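Possible TctC subunit of the Tripartite Tricarboxylate Transport(TTT) Family (Rhodopseudomonas palustris, PDB 6HKE) binds malate as the probable periplasmic substrate-binding component of a tripartite tricarboxylate transporter, capturing C4-dicarboxylates for uptake. Local coordinates at residues 36-45 with 258-268. The protein carries 2 engineered substitutions. Sequence-based numbering, arbitrary orientation.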
loop_
_atom_site.group_PDB
_atom_site.type_symbol
_atom_site.label_atom_id
_atom_site.label_comp_id
_atom_site.label_asym_id
_atom_site.label_seq_id
_atom_site.Cartn_x
_atom_site.Cartn_y
_atom_site.Cartn_z
ATOM N N LEU A 36 -8.019 -9.449 -6.837
ATOM C CA LEU A 36 -7.674 -9.650 -8.264
ATOM C C LEU A 36 -6.708 -10.832 -8.386
ATOM O O LEU A 36 -6.928 -11.692 -9.268
ATOM C CB LEU A 36 -7.069 -8.343 -8.785
ATOM C CG LEU A 36 -6.476 -8.416 -10.184
ATOM C CD1 LEU A 36 -7.536 -8.869 -11.181
ATOM C CD2 LEU A 36 -5.873 -7.069 -10.578
ATOM N N ILE A 37 -5.685 -10.905 -7.525
ATOM C CA ILE A 37 -4.647 -11.965 -7.644
ATOM C C ILE A 37 -5.147 -13.289 -7.030
ATOM O O ILE A 37 -5.018 -14.353 -7.700
ATOM C CB ILE A 37 -3.292 -11.490 -7.092
ATOM C CG1 ILE A 37 -2.729 -10.378 -7.977
ATOM C CG2 ILE A 37 -2.332 -12.651 -7.005
ATOM C CD1 ILE A 37 -1.647 -9.562 -7.350
ATOM N N THR A 38 -5.733 -13.246 -5.837
ATOM C CA THR A 38 -6.150 -14.463 -5.089
ATOM C C THR A 38 -7.213 -15.247 -5.866
ATOM O O THR A 38 -7.129 -16.494 -5.809
ATOM C CB THR A 38 -6.583 -14.142 -3.656
ATOM O OG1 THR A 38 -7.700 -13.245 -3.684
ATOM C CG2 THR A 38 -5.418 -13.574 -2.868
ATOM N N ALA A 39 -8.148 -14.587 -6.565
ATOM C CA ALA A 39 -9.158 -15.292 -7.403
ATOM C C ALA A 39 -8.449 -16.163 -8.451
ATOM O O ALA A 39 -8.824 -17.347 -8.581
ATOM C CB ALA A 39 -10.134 -14.338 -8.045
ATOM N N GLU A 40 -7.408 -15.652 -9.114
ATOM C CA GLU A 40 -6.683 -16.434 -10.152
ATOM C C GLU A 40 -5.868 -17.537 -9.476
ATOM O O GLU A 40 -5.770 -18.614 -10.068
ATOM C CB GLU A 40 -5.833 -15.520 -11.034
ATOM C CG GLU A 40 -6.661 -14.646 -11.974
ATOM C CD GLU A 40 -7.306 -15.347 -13.165
ATOM O OE1 GLU A 40 -7.572 -16.553 -13.063
ATOM O OE2 GLU A 40 -7.526 -14.688 -14.210
ATOM N N MET A 41 -5.362 -17.298 -8.259
ATOM C CA MET A 41 -4.517 -18.256 -7.495
ATOM C C MET A 41 -5.257 -19.590 -7.288
ATOM O O MET A 41 -4.591 -20.634 -7.307
ATOM C CB MET A 41 -4.098 -17.677 -6.141
ATOM C CG MET A 41 -2.862 -16.791 -6.215
ATOM S SD MET A 41 -2.536 -15.861 -4.673
ATOM C CE MET A 41 -1.854 -17.148 -3.628
ATOM N N ALA A 42 -6.581 -19.575 -7.113
ATOM C CA ALA A 42 -7.387 -20.793 -6.876
ATOM C C ALA A 42 -7.136 -21.844 -7.975
ATOM O O ALA A 42 -7.191 -23.030 -7.653
ATOM C CB ALA A 42 -8.851 -20.428 -6.754
ATOM N N LYS A 43 -6.837 -21.433 -9.209
ATOM C CA LYS A 43 -6.587 -22.343 -10.373
ATOM C C LYS A 43 -5.338 -23.203 -10.151
ATOM O O LYS A 43 -5.319 -24.346 -10.624
ATOM C CB LYS A 43 -6.444 -21.543 -11.666
ATOM C CG LYS A 43 -7.710 -20.811 -12.077
ATOM C CD LYS A 43 -7.614 -20.172 -13.447
ATOM C CE LYS A 43 -8.833 -19.338 -13.778
ATOM N NZ LYS A 43 -8.531 -18.313 -14.808
ATOM N N THR A 44 -4.326 -22.695 -9.459
ATOM C CA THR A 44 -3.093 -23.468 -9.161
ATOM C C THR A 44 -3.296 -24.279 -7.878
ATOM O O THR A 44 -2.818 -25.410 -7.804
ATOM C CB THR A 44 -1.878 -22.532 -9.121
ATOM O OG1 THR A 44 -1.892 -21.875 -10.377
ATOM C CG2 THR A 44 -0.561 -23.247 -8.925
ATOM N N LEU A 45 -3.962 -23.721 -6.881
ATOM C CA LEU A 45 -4.055 -24.362 -5.547
ATOM C C LEU A 45 -5.086 -25.501 -5.551
ATOM O O LEU A 45 -4.891 -26.420 -4.760
ATOM C CB LEU A 45 -4.392 -23.294 -4.500
ATOM C CG LEU A 45 -3.367 -22.175 -4.374
ATOM C CD1 LEU A 45 -3.786 -21.221 -3.285
ATOM C CD2 LEU A 45 -1.968 -22.727 -4.105
ATOM N N ALA A 258 1.625 -20.181 -7.342
ATOM C CA ALA A 258 0.208 -19.808 -7.565
ATOM C C ALA A 258 0.141 -18.301 -7.837
ATOM O O ALA A 258 -0.562 -17.874 -8.760
ATOM C CB ALA A 258 -0.648 -20.222 -6.395
ATOM N N VAL A 259 0.887 -17.515 -7.082
ATOM C CA VAL A 259 0.941 -16.046 -7.324
ATOM C C VAL A 259 1.528 -15.846 -8.718
ATOM O O VAL A 259 0.971 -15.049 -9.488
ATOM C CB VAL A 259 1.771 -15.308 -6.260
ATOM C CG1 VAL A 259 2.034 -13.866 -6.653
ATOM C CG2 VAL A 259 1.108 -15.376 -4.899
ATOM N N SER A 260 2.615 -16.549 -9.028
ATOM C CA SER A 260 3.355 -16.335 -10.292
ATOM C C SER A 260 2.413 -16.581 -11.472
ATOM O O SER A 260 2.381 -15.746 -12.387
ATOM C CB SER A 260 4.570 -17.197 -10.379
ATOM O OG SER A 260 5.473 -16.638 -11.302
ATOM N N ARG A 261 1.678 -17.692 -11.446
ATOM C CA ARG A 261 0.777 -18.102 -12.559
ATOM C C ARG A 261 -0.407 -17.129 -12.634
ATOM O O ARG A 261 -0.865 -16.839 -13.771
ATOM C CB ARG A 261 0.423 -19.579 -12.370
ATOM C CG ARG A 261 1.617 -20.491 -12.628
ATOM C CD ARG A 261 1.514 -21.890 -12.041
ATOM N NE ARG A 261 0.411 -22.596 -12.673
ATOM C CZ ARG A 261 0.462 -23.228 -13.845
ATOM N NH1 ARG A 261 1.583 -23.289 -14.548
ATOM N NH2 ARG A 261 -0.630 -23.803 -14.312
ATOM N N ALA A 262 -0.860 -16.600 -11.483
ATOM C CA ALA A 262 -1.943 -15.590 -11.381
ATOM C C ALA A 262 -1.507 -14.275 -12.053
ATOM O O ALA A 262 -2.303 -13.683 -12.834
ATOM C CB ALA A 262 -2.323 -15.358 -9.936
ATOM N N LEU A 263 -0.303 -13.811 -11.732
ATOM C CA LEU A 263 0.319 -12.599 -12.324
ATOM C C LEU A 263 0.433 -12.742 -13.856
ATOM O O LEU A 263 0.359 -11.720 -14.533
ATOM C CB LEU A 263 1.692 -12.402 -11.675
ATOM C CG LEU A 263 1.652 -11.990 -10.210
ATOM C CD1 LEU A 263 3.058 -11.842 -9.660
ATOM C CD2 LEU A 263 0.850 -10.709 -10.037
ATOM N N ASP A 264 0.565 -13.966 -14.376
ATOM C CA ASP A 264 0.661 -14.261 -15.833
ATOM C C ASP A 264 -0.703 -14.207 -16.524
ATOM O O ASP A 264 -0.696 -14.191 -17.748
ATOM C CB ASP A 264 1.226 -15.658 -16.093
ATOM C CG ASP A 264 2.670 -15.792 -15.680
ATOM O OD1 ASP A 264 3.373 -14.745 -15.674
ATOM O OD2 ASP A 264 3.062 -16.929 -15.347
ATOM N N GLN A 265 -1.819 -14.235 -15.789
ATOM C CA GLN A 265 -3.171 -14.174 -16.399
ATOM C C GLN A 265 -3.370 -12.796 -17.036
ATOM O O GLN A 265 -3.069 -11.791 -16.391
ATOM C CB GLN A 265 -4.278 -14.424 -15.383
ATOM C CG GLN A 265 -4.303 -15.836 -14.833
ATOM C CD GLN A 265 -4.158 -16.826 -15.956
ATOM O OE1 GLN A 265 -3.086 -17.389 -16.163
ATOM N NE2 GLN A 265 -5.216 -16.986 -16.727
ATOM N N SER A 266 -3.860 -12.773 -18.272
ATOM C CA SER A 266 -4.145 -11.542 -19.036
ATOM C C SER A 266 -4.997 -10.595 -18.194
ATOM O O SER A 266 -4.702 -9.386 -18.195
ATOM C CB SER A 266 -4.833 -11.839 -20.321
ATOM O OG SER A 266 -4.901 -10.651 -21.088
ATOM N N ASP A 267 -6.011 -11.144 -17.529
ATOM C CA ASP A 267 -7.018 -10.391 -16.747
ATOM C C ASP A 267 -6.309 -9.600 -15.652
ATOM O O ASP A 267 -6.667 -8.428 -15.439
ATOM C CB ASP A 267 -8.034 -11.323 -16.098
ATOM C CG ASP A 267 -9.341 -10.612 -15.840
ATOM O OD1 ASP A 267 -10.083 -10.428 -16.823
ATOM O OD2 ASP A 267 -9.575 -10.200 -14.673
ATOM N N VAL A 268 -5.344 -10.236 -14.991
ATOM C CA VAL A 268 -4.578 -9.656 -13.851
ATOM C C VAL A 268 -3.593 -8.602 -14.384
ATOM O O VAL A 268 -3.600 -7.506 -13.808
ATOM C CB VAL A 268 -3.905 -10.771 -13.016
ATOM C CG1 VAL A 268 -2.953 -10.251 -11.956
ATOM C CG2 VAL A 268 -4.961 -11.634 -12.362
HETATM O O HOH W 1 -2.363 -19.519 -9.803
#
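A262 CB packs 3.7 Å from E40 CB where helix 258-263 crosses helix 36-45; the segment axes approach to 8.0 Å at 116°, consistent with the small A258 and A262 at the crossing. The methyl of A262 rests between the side chains of I37, E40 and M41; A258 CB lies 3.6 Å from L45 CD2 and also meets T44 CB. V268, on the following helix, slots its CG2 against E40 CG at 3.5 Å, while CG1 faces I37 CG1. Deeper in, M41 sets SD beside V259 CG2, and the bend at chi3 (76°) brings CE against the same methyl, both at 3.7 Å; I37 CD1 reaches L263 CD2.

The polar contacts gather at the ends of T44 and E40. R261 NE approaches T44 OG1 at the guanidinium edge and in its plane, a weak bond of 3.3 Å; a water links the same hydroxyl to A258 O, to which it donates. E40, bent at chi2 (-73°), spreads its carboxylate over the CB and CG of Q265, and K43 NZ bonds the syn side of E40 OE1 at 2.7 Å. With an alanine here in place of E40, K43 NZ would probably lose this partner and a gap would open between V268 CG2 and the CB and CG of Q265.

Behind this layer, I37 and V259 both pack on L108 of strand 102-118, and M41 on I49 of strand 49-53, so the helix pair packs on these two strands of the periplasmic-binding-protein fold, the side chain of L36 lying about 13 Å from bound malate. The chemistry implies an interface held mainly by apolar packing, the salt bridge K43-E40 lying within helix 36-45 and the direct polar link across being weak.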